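Local coordinates for protein putative aminooxidase (Propionibacterium acnes, PDB 2BA9) that isomerises polyunsaturated fatty acids, producing conjugated linoleic acid from linoleic acid, and binds FAD within a fold of the flavin-containing amine oxidoreductase family, at residues 73-84 and 199-209. Residues are numbered along the deposited sequence; the frame is centred on the assembly and turned at random.
Sequences IMDRTGDKVDGP and WTWADGTQAMF
Ile73 begins the contact by setting CD1 against CE1 of Phe209, whose ring lies near the bound FAD; the two side chains cross at about a right angle. Met74, one residue on, serves both tryptophans. Its SD lies at the edge of the Trp201 indole, in the ring plane, and accepts a weak but nearly straight bond from NE1 (3.6 Å, 169°), a Met-aromatic contact. The chain then bends at chi3 (-83°), and CE reaches CZ3 of Trp199 at 3.5 Å. At the end of the helix, CG2 of Thr77 packs on the backbone O of Met208. Thr77 OG1 is bonded to OD2 of Asp79 at 2.6 Å, on the anti side of the carboxylate. OD1 of Asp79 bonds His211, and OD2 also rests near CA and CB of Met208. Met208 in turn lays CE over one face of Trp201. Val81 lies against Trp199: CG2 sits over one face of the indole, a CH-pi contact 3.8 Å from the five-membered ring centroid, while CG1 meets CB. Asp82 OD1 takes the amide of Ala202 (3.0 Å) from above the carboxylate plane, and two waters link the carboxylate to Asp203. Gly83 N donates to Thr200 O at 2.9 Å. Its CA comes 3.2 Å from Ala202 N, a close approach of the two backbones. Last, Thr200 OG1 donates to Pro84 O at 2.8 Å. Within the flavin-containing amine oxidoreductase region, the contact thus joins the C-terminal end of helix 68-77 and the loop after it to Trp199, Thr200, the type I turn Trp201-Gly204 and the start of helix 204-215. The short helical segments cross at 65°. Helices 16-28 and 408-423 pack on Ile73 and Phe209.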
# COMPACT_ATOMS: atom_id res chain seq x y z
N ILE A 73 2.45 -6.12 -16.17
CA ILE A 73 2.23 -7.38 -15.47
C ILE A 73 1.05 -8.12 -16.09
O ILE A 73 1.17 -9.32 -16.37
CB ILE A 73 2.00 -7.18 -13.94
CG1 ILE A 73 3.28 -6.68 -13.27
CG2 ILE A 73 1.56 -8.48 -13.28
CD1 ILE A 73 3.12 -6.33 -11.79
N MET A 74 -0.06 -7.43 -16.33
CA MET A 74 -1.23 -8.05 -17.00
C MET A 74 -0.90 -8.54 -18.43
O MET A 74 -1.44 -9.56 -18.87
CB MET A 74 -2.43 -7.08 -17.04
CG MET A 74 -3.04 -6.75 -15.67
SD MET A 74 -4.60 -5.83 -15.79
CE MET A 74 -4.00 -4.15 -15.98
N ASP A 75 -0.05 -7.81 -19.15
CA ASP A 75 0.36 -8.21 -20.51
C ASP A 75 1.02 -9.58 -20.44
O ASP A 75 0.83 -10.44 -21.31
CB ASP A 75 1.37 -7.24 -21.13
CG ASP A 75 0.81 -5.85 -21.38
OD1 ASP A 75 -0.43 -5.66 -21.42
OD2 ASP A 75 1.64 -4.94 -21.57
N ARG A 76 1.84 -9.76 -19.41
CA ARG A 76 2.58 -11.01 -19.20
C ARG A 76 1.68 -12.18 -18.79
O ARG A 76 1.91 -13.33 -19.18
CB ARG A 76 3.66 -10.78 -18.14
CG ARG A 76 4.70 -11.86 -18.14
CD ARG A 76 5.77 -11.61 -17.11
NE ARG A 76 6.43 -12.86 -16.78
CZ ARG A 76 7.64 -13.23 -17.16
NH1 ARG A 76 8.43 -12.43 -17.89
NH2 ARG A 76 8.08 -14.43 -16.79
N THR A 77 0.64 -11.89 -18.01
CA THR A 77 -0.21 -12.96 -17.44
C THR A 77 -1.48 -13.25 -18.25
O THR A 77 -2.07 -14.33 -18.12
CB THR A 77 -0.64 -12.61 -16.01
OG1 THR A 77 -1.38 -11.39 -16.04
CG2 THR A 77 0.56 -12.46 -15.07
N GLY A 78 -1.89 -12.29 -19.07
CA GLY A 78 -3.14 -12.39 -19.83
C GLY A 78 -4.36 -11.88 -19.07
O GLY A 78 -5.47 -11.98 -19.55
N ASP A 79 -4.14 -11.31 -17.89
CA ASP A 79 -5.25 -10.85 -17.06
C ASP A 79 -5.81 -9.55 -17.62
O ASP A 79 -5.11 -8.81 -18.31
CB ASP A 79 -4.79 -10.66 -15.62
CG ASP A 79 -4.51 -11.99 -14.92
OD1 ASP A 79 -5.48 -12.70 -14.57
OD2 ASP A 79 -3.34 -12.32 -14.68
N LYS A 80 -7.07 -9.29 -17.32
CA LYS A 80 -7.77 -8.11 -17.81
C LYS A 80 -8.42 -7.41 -16.65
O LYS A 80 -8.78 -8.04 -15.65
CB LYS A 80 -8.87 -8.49 -18.83
CG LYS A 80 -8.47 -9.49 -19.89
CD LYS A 80 -7.48 -8.91 -20.88
CE LYS A 80 -7.19 -9.87 -22.03
NZ LYS A 80 -6.15 -9.31 -22.95
N VAL A 81 -8.61 -6.10 -16.80
CA VAL A 81 -9.41 -5.32 -15.88
C VAL A 81 -10.88 -5.66 -16.15
O VAL A 81 -11.46 -5.18 -17.11
CB VAL A 81 -9.13 -3.80 -16.06
CG1 VAL A 81 -10.03 -2.95 -15.14
CG2 VAL A 81 -7.66 -3.49 -15.81
N ASP A 82 -11.45 -6.53 -15.31
CA ASP A 82 -12.80 -7.06 -15.58
C ASP A 82 -13.71 -7.12 -14.35
O ASP A 82 -14.70 -7.82 -14.36
CB ASP A 82 -12.69 -8.46 -16.22
CG ASP A 82 -11.87 -9.46 -15.37
OD1 ASP A 82 -11.53 -9.16 -14.20
OD2 ASP A 82 -11.56 -10.57 -15.88
N GLY A 83 -13.39 -6.35 -13.31
CA GLY A 83 -14.16 -6.37 -12.07
C GLY A 83 -15.41 -5.50 -12.10
O GLY A 83 -15.64 -4.76 -13.05
N PRO A 84 -16.23 -5.58 -11.04
CA PRO A 84 -17.43 -4.75 -11.02
C PRO A 84 -17.07 -3.27 -10.83
O PRO A 84 -16.13 -2.94 -10.11
CB PRO A 84 -18.25 -5.29 -9.84
CG PRO A 84 -17.39 -6.29 -9.13
CD PRO A 84 -16.08 -6.41 -9.83
N TRP A 199 -9.74 0.76 -11.89
CA TRP A 199 -9.69 -0.66 -12.21
C TRP A 199 -10.06 -1.53 -11.02
O TRP A 199 -9.68 -1.26 -9.89
CB TRP A 199 -8.28 -1.07 -12.64
CG TRP A 199 -7.73 -0.40 -13.84
CD1 TRP A 199 -8.40 0.35 -14.75
CD2 TRP A 199 -6.37 -0.47 -14.28
NE1 TRP A 199 -7.54 0.77 -15.73
CE2 TRP A 199 -6.29 0.28 -15.46
CE3 TRP A 199 -5.22 -1.10 -13.79
CZ2 TRP A 199 -5.09 0.42 -16.17
CZ3 TRP A 199 -4.04 -0.96 -14.48
CH2 TRP A 199 -3.98 -0.21 -15.65
N THR A 200 -10.81 -2.60 -11.30
CA THR A 200 -11.06 -3.68 -10.35
C THR A 200 -10.97 -4.98 -11.13
O THR A 200 -11.02 -4.99 -12.36
CB THR A 200 -12.46 -3.61 -9.69
OG1 THR A 200 -13.49 -3.77 -10.68
CG2 THR A 200 -12.67 -2.29 -8.95
N TRP A 201 -10.87 -6.08 -10.39
CA TRP A 201 -10.69 -7.40 -10.98
C TRP A 201 -11.74 -8.36 -10.43
O TRP A 201 -11.89 -8.47 -9.21
CB TRP A 201 -9.26 -7.88 -10.68
CG TRP A 201 -8.24 -7.05 -11.39
CD1 TRP A 201 -7.70 -7.28 -12.62
CD2 TRP A 201 -7.65 -5.83 -10.93
NE1 TRP A 201 -6.81 -6.31 -12.95
CE2 TRP A 201 -6.76 -5.40 -11.93
CE3 TRP A 201 -7.78 -5.07 -9.76
CZ2 TRP A 201 -6.00 -4.23 -11.80
CZ3 TRP A 201 -7.02 -3.91 -9.64
CH2 TRP A 201 -6.14 -3.51 -10.65
N ALA A 202 -12.47 -9.03 -11.32
CA ALA A 202 -13.51 -10.01 -10.95
C ALA A 202 -12.97 -11.10 -10.04
O ALA A 202 -13.60 -11.47 -9.05
CB ALA A 202 -14.15 -10.66 -12.19
N ASP A 203 -11.78 -11.60 -10.39
CA ASP A 203 -11.13 -12.68 -9.65
C ASP A 203 -10.15 -12.14 -8.62
O ASP A 203 -9.29 -12.87 -8.12
CB ASP A 203 -10.43 -13.64 -10.62
CG ASP A 203 -11.42 -14.55 -11.34
OD1 ASP A 203 -12.09 -15.37 -10.65
OD2 ASP A 203 -11.53 -14.44 -12.58
N GLY A 204 -10.29 -10.86 -8.30
CA GLY A 204 -9.52 -10.25 -7.23
C GLY A 204 -8.15 -9.76 -7.64
O GLY A 204 -7.56 -10.26 -8.62
N THR A 205 -7.64 -8.77 -6.90
CA THR A 205 -6.31 -8.26 -7.16
C THR A 205 -5.28 -9.39 -7.02
O THR A 205 -4.28 -9.40 -7.73
CB THR A 205 -5.93 -7.06 -6.26
OG1 THR A 205 -6.12 -7.41 -4.88
CG2 THR A 205 -6.77 -5.83 -6.58
N GLN A 206 -5.55 -10.36 -6.13
CA GLN A 206 -4.61 -11.46 -5.89
C GLN A 206 -4.37 -12.31 -7.15
O GLN A 206 -3.27 -12.81 -7.36
CB GLN A 206 -5.09 -12.35 -4.74
CG GLN A 206 -4.09 -13.45 -4.33
CD GLN A 206 -4.55 -14.28 -3.14
OE1 GLN A 206 -5.75 -14.38 -2.85
NE2 GLN A 206 -3.58 -14.89 -2.43
N ALA A 207 -5.41 -12.45 -7.99
CA ALA A 207 -5.38 -13.36 -9.14
C ALA A 207 -4.19 -13.15 -10.07
O ALA A 207 -3.54 -14.11 -10.47
CB ALA A 207 -6.67 -13.26 -9.94
N MET A 208 -3.93 -11.89 -10.42
CA MET A 208 -2.89 -11.57 -11.39
C MET A 208 -1.47 -11.78 -10.87
O MET A 208 -0.55 -12.02 -11.65
CB MET A 208 -3.06 -10.13 -11.92
CG MET A 208 -2.98 -9.01 -10.88
SD MET A 208 -3.78 -7.50 -11.49
CE MET A 208 -3.62 -6.41 -10.05
N PHE A 209 -1.29 -11.71 -9.56
CA PHE A 209 -0.01 -12.01 -8.95
C PHE A 209 0.16 -13.52 -8.75
O PHE A 209 1.27 -14.04 -8.80
CB PHE A 209 0.15 -11.23 -7.65
CG PHE A 209 0.25 -9.76 -7.86
CD1 PHE A 209 1.41 -9.20 -8.40
CD2 PHE A 209 -0.82 -8.93 -7.57
CE1 PHE A 209 1.52 -7.82 -8.62
CE2 PHE A 209 -0.73 -7.56 -7.78
CZ PHE A 209 0.45 -7.00 -8.31
O HOH W 1 -10.39 -11.01 -12.77
O HOH W 2 -12.01 -12.76 -14.61